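Local coordinates for protein cystatin (Fasciola hepatica, PDB 6I1M) that probably inhibits papain-like cysteine proteases such as cathepsins, as a secreted, disulfide-bonded stefin (type 1 cystatin) of the liver fluke, at residues Arg8-Thr11 and Pro12-Ser16; Ser16-Gln19 and Pro20-Leu23; Gly30-Val33 and Ser34-Leu38. All blocks are in the same frame, centred on the assembly; numbering follows the deposited sequence.

Contact 1 (Arg8-Thr11 and Pro12-Ser16); sequences RSVT and PEERS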
ATOM      1  N   ARG A   8      -8.856   1.942  -8.246  1.00 25.52           N
ATOM      2  CA  ARG A   8      -9.339   3.324  -8.483  1.00 26.30           C
ATOM      3  C   ARG A   8      -8.200   4.279  -8.159  1.00 25.58           C
ATOM      4  O   ARG A   8      -7.174   3.852  -7.545  1.00 24.24           O
ATOM      5  CB  ARG A   8     -10.577   3.628  -7.632  1.00 25.58           C
ATOM      6  CG  ARG A   8     -10.338   3.479  -6.135  1.00 25.76           C
ATOM      7  CD  ARG A   8     -11.336   4.244  -5.290  1.00 27.25           C
ATOM      8  NE  ARG A   8     -11.245   3.948  -3.862  1.00 25.81           N
ATOM      9  CZ  ARG A   8     -10.383   4.493  -3.009  1.00 25.97           C
ATOM     10  NH1 ARG A   8      -9.488   5.387  -3.402  1.00 26.85           N
ATOM     11  NH2 ARG A   8     -10.418   4.145  -1.741  1.00 27.69           N
ATOM     12  N   SER A   9      -8.401   5.555  -8.461  1.00 27.16           N
ATOM     13  CA  SER A   9      -7.426   6.607  -8.096  1.00 27.38           C
ATOM     14  C   SER A   9      -7.400   6.757  -6.564  1.00 25.52           C
ATOM     15  O   SER A   9      -8.438   6.523  -5.895  1.00 25.24           O
ATOM     16  CB  SER A   9      -7.684   7.913  -8.825  1.00 30.08           C
ATOM     17  OG  SER A   9      -8.895   8.497  -8.391  1.00 35.58           O
ATOM     18  N   VAL A  10      -6.209   7.069  -6.040  1.00 22.73           N
ATOM     19  CA  VAL A  10      -5.935   7.275  -4.597  1.00 22.59           C
ATOM     20  C   VAL A  10      -6.251   8.728  -4.246  1.00 22.57           C
ATOM     21  O   VAL A  10      -5.803   9.628  -4.973  1.00 26.69           O
ATOM     22  CB  VAL A  10      -4.476   6.936  -4.257  1.00 22.66           C
ATOM     23  CG1 VAL A  10      -4.209   7.065  -2.767  1.00 22.06           C
ATOM     24  CG2 VAL A  10      -4.073   5.556  -4.761  1.00 23.29           C
ATOM     25  N   THR A  11      -6.918   8.953  -3.126  1.00 23.95           N
ATOM     26  CA  THR A  11      -7.309  10.310  -2.680  1.00 23.25           C
ATOM     27  C   THR A  11      -6.101  10.985  -2.046  1.00 22.33           C
ATOM     28  O   THR A  11      -5.170  10.324  -1.560  1.00 21.64           O
ATOM     29  CB  THR A  11      -8.489  10.282  -1.697  1.00 24.32           C
ATOM     30  OG1 THR A  11      -7.988   9.750  -0.475  1.00 24.50           O
ATOM     31  CG2 THR A  11      -9.672   9.478  -2.203  1.00 26.56           C
ATOM     32  N   PRO A  12      -6.111  12.333  -1.972  1.00 21.73           N
ATOM     33  CA  PRO A  12      -5.027  13.050  -1.320  1.00 21.05           C
ATOM     34  C   PRO A  12      -4.763  12.538   0.097  1.00 21.67           C
ATOM     35  O   PRO A  12      -3.626  12.418   0.482  1.00 24.82           O
ATOM     36  CB  PRO A  12      -5.527  14.495  -1.333  1.00 21.65           C
ATOM     37  CG  PRO A  12      -6.404  14.556  -2.578  1.00 23.39           C
ATOM     38  CD  PRO A  12      -7.118  13.222  -2.571  1.00 24.67           C
ATOM     39  N   GLU A  13      -5.825  12.314   0.859  1.00 22.91           N
ATOM     40  CA  GLU A  13      -5.755  11.934   2.293  1.00 23.82           C
ATOM     41  C   GLU A  13      -5.183  10.511   2.407  1.00 21.85           C
ATOM     42  O   GLU A  13      -4.369  10.274   3.342  1.00 26.00           O
ATOM     43  CB  GLU A  13      -7.149  12.079   2.918  1.00 24.70           C
ATOM     44  CG  GLU A  13      -7.707  13.499   2.858  1.00 27.46           C
ATOM     45  CD  GLU A  13      -8.664  13.819   1.704  0.80 28.38           C
ATOM     46  OE1 GLU A  13      -8.630  13.133   0.671  0.80 21.92           O
ATOM     47  OE2 GLU A  13      -9.450  14.762   1.851  0.80 30.42           O
ATOM     48  N   GLU A  14      -5.557   9.629   1.480  1.00 20.54           N
ATOM     49  CA  GLU A  14      -5.025   8.239   1.375  1.00 20.70           C
ATOM     50  C   GLU A  14      -3.522   8.317   1.066  1.00 21.85           C
ATOM     51  O   GLU A  14      -2.726   7.637   1.737  1.00 21.61           O
ATOM     52  CB  GLU A  14      -5.783   7.430   0.315  1.00 22.09           C
ATOM     53  CG  GLU A  14      -7.134   6.889   0.794  1.00 21.95           C
ATOM     54  CD  GLU A  14      -8.064   6.434  -0.331  1.00 25.53           C
ATOM     55  OE1 GLU A  14      -7.682   6.574  -1.531  1.00 24.97           O
ATOM     56  OE2 GLU A  14      -9.182   5.950  -0.006  1.00 27.17           O
ATOM     57  N   ARG A  15      -3.105   9.136   0.097  1.00 19.30           N
ATOM     58  CA  ARG A  15      -1.648   9.295  -0.161  1.00 19.46           C
ATOM     59  C   ARG A  15      -0.973   9.781   1.130  1.00 19.07           C
ATOM     60  O   ARG A  15       0.106   9.267   1.510  1.00 18.64           O
ATOM     61  CB  ARG A  15      -1.377  10.288  -1.286  1.00 19.37           C
ATOM     62  CG  ARG A  15      -2.038   9.949  -2.608  1.00 18.71           C
ATOM     63  CD  ARG A  15      -1.694  11.020  -3.622  1.00 19.83           C
ATOM     64  NE  ARG A  15      -2.526  10.817  -4.797  1.00 21.81           N
ATOM     65  CZ  ARG A  15      -2.235   9.964  -5.757  1.00 23.89           C
ATOM     66  NH1 ARG A  15      -1.126   9.242  -5.689  1.00 25.85           N
ATOM     67  NH2 ARG A  15      -3.023   9.854  -6.803  1.00 27.44           N
ATOM     68  N   SER A  16      -1.541  10.779   1.783  1.00 19.54           N
ATOM     69  CA  SER A  16      -0.922  11.369   2.994  1.00 20.66           C
ATOM     70  C   SER A  16      -0.661  10.300   4.066  1.00 20.84           C
ATOM     71  O   SER A  16       0.405  10.327   4.695  1.00 19.97           O
ATOM     72  CB  SER A  16      -1.760  12.491   3.520  1.00 22.38           C
ATOM     73  OG  SER A  16      -1.106  13.072   4.620  1.00 25.08           O
TER
HETATM   74  O   HOH W   1      -4.958  12.172  -5.186  1.00 19.74           O
HETATM   75  O   HOH W   2      -4.213   7.382  -8.250  1.00 31.05           O
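Ionic pairing comes first: Arg-8 and Glu-14 approach from opposite directions and meet end-on, each terminal nitrogen of the guanidinium taking one carboxylate oxygen. NH1 of Arg-8 reaches OE1 of Glu-14 at 2.9 Å in a practically straight bond. The NH2 of Arg-8 to OE2 of Glu-14 distance is 2.8 Å, with the hydrogen bond more bent. The two planes are 21° apart, so the pair is nearly coplanar, and a further bond from NH1 to Ser-9 O helps fix the guanidinium.

Helix capping supplies the second group. Thr-11 and Glu-14 form a capping box: OG1 of Thr-11 lies between its backbone N and carbonyl carbon (chi1 71°), where N of Glu-14 donates to it at 3.1 Å, and N of Thr-11 returns a bond to OE1 of Glu-14 at 3.0 Å. This second donor arrives 40° out of the carboxylate plane, whereas NH1 of Arg-8 uses the syn lone pair of the same oxygen, and OE1 is gripped twice. In addition, N of Arg-15 closes the first helical turn onto O of Thr-11 at 2.9 Å.

Apolar packing and water complete the contact. CG1 of Val-10 lies 3.5 Å from CB of Glu-14, while CB of Val-10 sits over the centre of one face of the Arg-15 guanidinium. At the edge of that group a water bridges NE of Arg-15 and O of Val-10.

Arg-15 NH1 bonds to Leu-40 O, Arg-8 pairs by backbone with Val-43, and Val-10 packs on Leu-40 and Val-43, tying the start of helix 12-28 to strand 38-47.

Contact 2 (Ser16-Gln19 and Pro20-Leu23); sequences SVFQ and PMIL
Phe-18 and Gln-19 carry the helical backbone across Pro-20: O of Phe-18 accepts from N of Ile-22 at 2.9 Å and O of Gln-19 from N of Leu-23 at 3.0 Å, whereas the proline nitrogen has no hydrogen for the preceding turn and the helix kinks there. In place of the missing bond, CD of Pro-20 stands 3.4 Å from O of Ser-16.

Gln-19 folds beside the proline. Its CG is anti to the backbone N (chi1 -175°), and the bend at chi2 (-84°) brings the amide back, leaving OE1 2.9 Å from N of Pro-20. That approach cannot be a hydrogen bond; the polar anchor of the amide is NE2, which donates to Leu-38 O.

One turn apart on another side of the helix, Val-17 and Met-21 run side by side in the same direction. CG1 of Val-17 touches the CE methyl of Met-21 at 3.4 Å, a tight carbon pair, and also lies over the centre of one face of the Phe-18 ring. The sulfur makes an oblique Met-aromatic contact, with SD of Met-21 5.4 Å from the centroid of the Phe-18 ring.

Phe-18 and Ile-22 form the buried side of helix 12-28. Phe-18 meets the rings of Tyr-53 and Phe-55 and packs on Val-71 and Val-73, while Ile-22 reaches Leu-38, Leu-40, Val-57 and Val-69, so the helix lies against three strands of the antiparallel sheet, as in the cystatin fold.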
ATOM      1  N   SER A  16      -1.541  10.779   1.783  1.00 19.54           N
ATOM      2  CA  SER A  16      -0.922  11.369   2.994  1.00 20.66           C
ATOM      3  C   SER A  16      -0.661  10.300   4.066  1.00 20.84           C
ATOM      4  O   SER A  16       0.405  10.327   4.695  1.00 19.97           O
ATOM      5  CB  SER A  16      -1.760  12.491   3.520  1.00 22.38           C
ATOM      6  OG  SER A  16      -1.106  13.072   4.620  1.00 25.08           O
ATOM      7  N   VAL A  17      -1.571   9.346   4.237  1.00 21.39           N
ATOM      8  CA  VAL A  17      -1.511   8.381   5.371  1.00 22.55           C
ATOM      9  C   VAL A  17      -0.681   7.163   4.954  1.00 21.19           C
ATOM     10  O   VAL A  17       0.223   6.777   5.694  1.00 20.11           O
ATOM     11  CB  VAL A  17      -2.942   8.022   5.831  1.00 26.95           C
ATOM     12  CG1 VAL A  17      -3.002   6.795   6.723  1.00 27.94           C
ATOM     13  CG2 VAL A  17      -3.590   9.205   6.539  1.00 28.88           C
ATOM     14  N   PHE A  18      -0.969   6.599   3.786  1.00 20.80           N
ATOM     15  CA  PHE A  18      -0.485   5.257   3.368  1.00 20.23           C
ATOM     16  C   PHE A  18       0.871   5.344   2.675  1.00 19.83           C
ATOM     17  O   PHE A  18       1.635   4.407   2.837  1.00 22.50           O
ATOM     18  CB  PHE A  18      -1.499   4.552   2.464  1.00 19.23           C
ATOM     19  CG  PHE A  18      -2.798   4.229   3.164  1.00 20.97           C
ATOM     20  CD1 PHE A  18      -2.816   3.389   4.265  1.00 22.80           C
ATOM     21  CD2 PHE A  18      -3.990   4.799   2.744  1.00 19.83           C
ATOM     22  CE1 PHE A  18      -4.010   3.124   4.932  1.00 24.15           C
ATOM     23  CE2 PHE A  18      -5.184   4.510   3.386  1.00 21.97           C
ATOM     24  CZ  PHE A  18      -5.201   3.661   4.466  1.00 23.65           C
ATOM     25  N   GLN A  19       1.186   6.421   1.948  1.00 19.97           N
ATOM     26  CA  GLN A  19       2.459   6.465   1.181  1.00 19.56           C
ATOM     27  C   GLN A  19       3.634   6.341   2.148  1.00 18.41           C
ATOM     28  O   GLN A  19       4.514   5.530   1.885  1.00 17.99           O
ATOM     29  CB  GLN A  19       2.562   7.667   0.244  1.00 19.70           C
ATOM     30  CG  GLN A  19       3.812   7.636  -0.633  1.00 19.84           C
ATOM     31  CD  GLN A  19       5.091   8.178  -0.039  1.00 19.98           C
ATOM     32  OE1 GLN A  19       5.229   8.457   1.156  1.00 21.27           O
ATOM     33  NE2 GLN A  19       6.067   8.349  -0.913  1.00 19.58           N
ATOM     34  N   PRO A  20       3.739   7.090   3.273  1.00 20.11           N
ATOM     35  CA  PRO A  20       4.868   6.911   4.197  1.00 20.28           C
ATOM     36  C   PRO A  20       4.899   5.559   4.923  1.00 21.38           C
ATOM     37  O   PRO A  20       5.981   5.089   5.209  1.00 23.40           O
ATOM     38  CB  PRO A  20       4.667   7.987   5.271  1.00 20.45           C
ATOM     39  CG  PRO A  20       3.827   9.030   4.562  1.00 20.15           C
ATOM     40  CD  PRO A  20       2.897   8.235   3.678  1.00 20.27           C
ATOM     41  N   MET A  21       3.734   4.964   5.198  1.00 21.38           N
ATOM     42  CA  MET A  21       3.656   3.614   5.817  1.00 23.25           C
ATOM     43  C   MET A  21       4.255   2.600   4.840  1.00 20.73           C
ATOM     44  O   MET A  21       5.011   1.727   5.265  1.00 19.65           O
ATOM     45  CB  MET A  21       2.219   3.185   6.104  1.00 26.32           C
ATOM     46  CG  MET A  21       1.528   3.932   7.205  1.00 33.81           C
ATOM     47  SD  MET A  21      -0.098   3.162   7.477  1.00 35.08           S
ATOM     48  CE  MET A  21      -0.983   4.523   8.227  1.00 34.58           C
ATOM     49  N   ILE A  22       3.899   2.696   3.568  1.00 19.67           N
ATOM     50  CA  ILE A  22       4.345   1.719   2.532  1.00 19.27           C
ATOM     51  C   ILE A  22       5.842   1.895   2.272  1.00 20.92           C
ATOM     52  O   ILE A  22       6.539   0.864   2.148  1.00 20.51           O
ATOM     53  CB  ILE A  22       3.476   1.794   1.271  1.00 20.29           C
ATOM     54  CG1 ILE A  22       2.031   1.430   1.625  1.00 20.73           C
ATOM     55  CG2 ILE A  22       4.040   0.908   0.179  1.00 18.77           C
ATOM     56  CD1 ILE A  22       1.047   1.589   0.493  1.00 22.45           C
ATOM     57  N   LEU A  23       6.321   3.137   2.245  1.00 19.25           N
ATOM     58  CA  LEU A  23       7.745   3.456   2.018  1.00 20.34           C
ATOM     59  C   LEU A  23       8.545   2.846   3.160  1.00 20.00           C
ATOM     60  O   LEU A  23       9.513   2.117   2.884  1.00 19.69           O
ATOM     61  CB  LEU A  23       7.921   4.970   2.005  1.00 20.93           C
ATOM     62  CG  LEU A  23       9.352   5.499   1.858  1.00 23.57           C
ATOM     63  CD1 LEU A  23      10.128   4.760   0.780  1.00 24.04           C
ATOM     64  CD2 LEU A  23       9.327   6.993   1.545  1.00 24.21           C
TER

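Contact 3 (Gly30-Val33 and Ser34-Leu38); sequences GSVV and SSCEL. Unlike the reference sequence in segment 30-33: Val-33 (reference Glu).
The peptide carbonyl of Val-33 is the flat group at the centre of this turn, and N of Cys-36 approaches it from above one face, 49° out of the carbonyl plane, not on a lone pair. The bond from N of Cys-36 to O of Val-33 measures 3.1 Å and closes a type I beta turn from Val-33 to Cys-36. Ser-34 and Ser-35 are the two central residues of the turn.

Side-chain contact is modest. Val-32 and Cys-36 point towards each other's segments, CB of Val-32 lying 3.9 Å from CB of Cys-36. In the conformer described, one of two modelled for the cysteine, SG of Cys-36 is anti to the backbone N (chi1 180°), which places it 4.0 Å from CB of Val-32. On the exposed side, the CG2 methyl of Val-33 rests 3.6 Å from OG of Ser-35. That hydroxyl is hydrogen-bonded to OG1 of Thr-62, against which Val-33 also packs.

A covalent tether adds to this: Cys-36 forms a disulfide with Cys-63, pinning the turn to the loop between strands 50-59 and 66-74. Val-32 leans on Leu-26 and on Trp-67 of strand 66-74. Starting from the Schellman motif at Gly-30, the loop thus leads from the end of helix 12-28 into strand 38-47.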
ATOM      1  N   GLY A  30      14.369  -3.910   3.102  1.00 24.54           N
ATOM      2  CA  GLY A  30      15.567  -3.871   2.242  1.00 25.82           C
ATOM      3  C   GLY A  30      15.195  -3.813   0.772  1.00 23.92           C
ATOM      4  O   GLY A  30      16.067  -4.014  -0.071  1.00 29.20           O
ATOM      5  N   SER A  31      13.944  -3.517   0.453  1.00 25.42           N
ATOM      6  CA  SER A  31      13.434  -3.536  -0.935  1.00 24.23           C
ATOM      7  C   SER A  31      13.780  -2.241  -1.675  1.00 24.46           C
ATOM      8  O   SER A  31      13.868  -2.284  -2.919  1.00 21.93           O
ATOM      9  CB  SER A  31      11.977  -3.787  -0.959  1.00 24.20           C
ATOM     10  OG  SER A  31      11.689  -5.077  -0.484  1.00 27.23           O
ATOM     11  N   VAL A  32      13.855  -1.117  -0.966  1.00 22.49           N
ATOM     12  CA  VAL A  32      14.162   0.201  -1.592  1.00 22.83           C
ATOM     13  C   VAL A  32      15.203   0.910  -0.717  1.00 24.38           C
ATOM     14  O   VAL A  32      15.364   0.561   0.477  1.00 26.25           O
ATOM     15  CB  VAL A  32      12.882   1.038  -1.815  1.00 21.71           C
ATOM     16  CG1 VAL A  32      11.828   0.327  -2.675  1.00 20.98           C
ATOM     17  CG2 VAL A  32      12.261   1.468  -0.508  1.00 20.09           C
ATOM     18  N   VAL A  33      15.921   1.853  -1.304  1.00 25.30           N
ATOM     19  CA  VAL A  33      16.873   2.738  -0.583  1.00 26.22           C
ATOM     20  C   VAL A  33      16.100   3.935  -0.017  1.00 24.35           C
ATOM     21  O   VAL A  33      14.955   4.203  -0.452  1.00 22.91           O
ATOM     22  CB  VAL A  33      18.048   3.162  -1.488  1.00 28.83           C
ATOM     23  CG1 VAL A  33      18.904   1.962  -1.873  1.00 28.00           C
ATOM     24  CG2 VAL A  33      17.574   3.927  -2.715  1.00 27.21           C
ATOM     25  N   SER A  34      16.709   4.625   0.942  1.00 26.63           N
ATOM     26  CA  SER A  34      16.051   5.663   1.771  1.00 29.97           C
ATOM     27  C   SER A  34      15.610   6.841   0.892  1.00 31.07           C
ATOM     28  O   SER A  34      14.595   7.485   1.251  1.00 35.00           O
ATOM     29  CB  SER A  34      16.951   6.099   2.899  1.00 31.51           C
ATOM     30  OG  SER A  34      18.158   6.628   2.385  1.00 30.75           O
ATOM     31  N   SER A  35      16.285   7.051  -0.244  1.00 30.85           N
ATOM     32  CA  SER A  35      16.041   8.164  -1.209  1.00 29.71           C
ATOM     33  C   SER A  35      14.841   7.909  -2.153  1.00 28.71           C
ATOM     34  O   SER A  35      14.517   8.804  -2.979  1.00 27.87           O
ATOM     35  CB  SER A  35      17.299   8.382  -2.005  1.00 29.97           C
ATOM     36  OG  SER A  35      17.364   7.463  -3.100  1.00 33.34           O
ATOM     37  N   CYS A  36      14.217   6.721  -2.074  0.50 24.74           N
ATOM     38  CA  CYS A  36      13.142   6.248  -2.995  0.50 23.00           C
ATOM     39  C   CYS A  36      11.983   7.251  -3.067  0.50 21.75           C
ATOM     40  O   CYS A  36      11.400   7.555  -2.008  0.50 21.84           O
ATOM     41  CB  CYS A  36      12.589   4.898  -2.551  0.50 21.86           C
ATOM     42  SG  CYS A  36      11.270   4.266  -3.628  0.50 21.48           S
ATOM     43  N   GLU A  37      11.636   7.714  -4.273  1.00 21.93           N
ATOM     44  CA  GLU A  37      10.376   8.447  -4.559  1.00 22.60           C
ATOM     45  C   GLU A  37       9.332   7.391  -4.881  1.00 23.14           C
ATOM     46  O   GLU A  37       9.426   6.784  -5.947  1.00 24.33           O
ATOM     47  CB  GLU A  37      10.516   9.456  -5.703  1.00 25.27           C
ATOM     48  CG  GLU A  37      11.458  10.588  -5.340  1.00 27.10           C
ATOM     49  CD  GLU A  37      11.574  11.723  -6.351  1.00 30.42           C
ATOM     50  OE1 GLU A  37      10.686  11.841  -7.267  1.00 30.23           O
ATOM     51  OE2 GLU A  37      12.534  12.500  -6.209  1.00 33.51           O
ATOM     52  N   LEU A  38       8.417   7.151  -3.952  1.00 19.63           N
ATOM     53  CA  LEU A  38       7.393   6.101  -4.116  1.00 20.88           C
ATOM     54  C   LEU A  38       6.047   6.740  -4.452  1.00 21.01           C
ATOM     55  O   LEU A  38       5.586   7.632  -3.700  1.00 22.19           O
ATOM     56  CB  LEU A  38       7.299   5.313  -2.818  1.00 22.91           C
ATOM     57  CG  LEU A  38       6.393   4.090  -2.908  1.00 24.82           C
ATOM     58  CD1 LEU A  38       7.115   2.951  -3.622  1.00 27.88           C
ATOM     59  CD2 LEU A  38       5.934   3.689  -1.517  1.00 26.03           C
TER

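Contacts 1 and 2 follow one another along helix 12-28 and share Ser-16, but their chemistry differs. Contact 1 lies at the surface, where the helix begins, and is mainly polar: charge pairing, capping and water. Contact 2, closer to the centre of the chain, is partly buried and relies on apolar packing against the sheet around an interrupted backbone. Contact 3 is partly buried though peripheral, its centre about 14 Å from that of the chain, and combines a turn with a disulfide. It does not touch contact 1, yet meets contact 2 through Leu-38, which packs on Ile-22 and whose O accepts a hydrogen bond from Gln-19 NE2, and through Val-32 beside Leu-23.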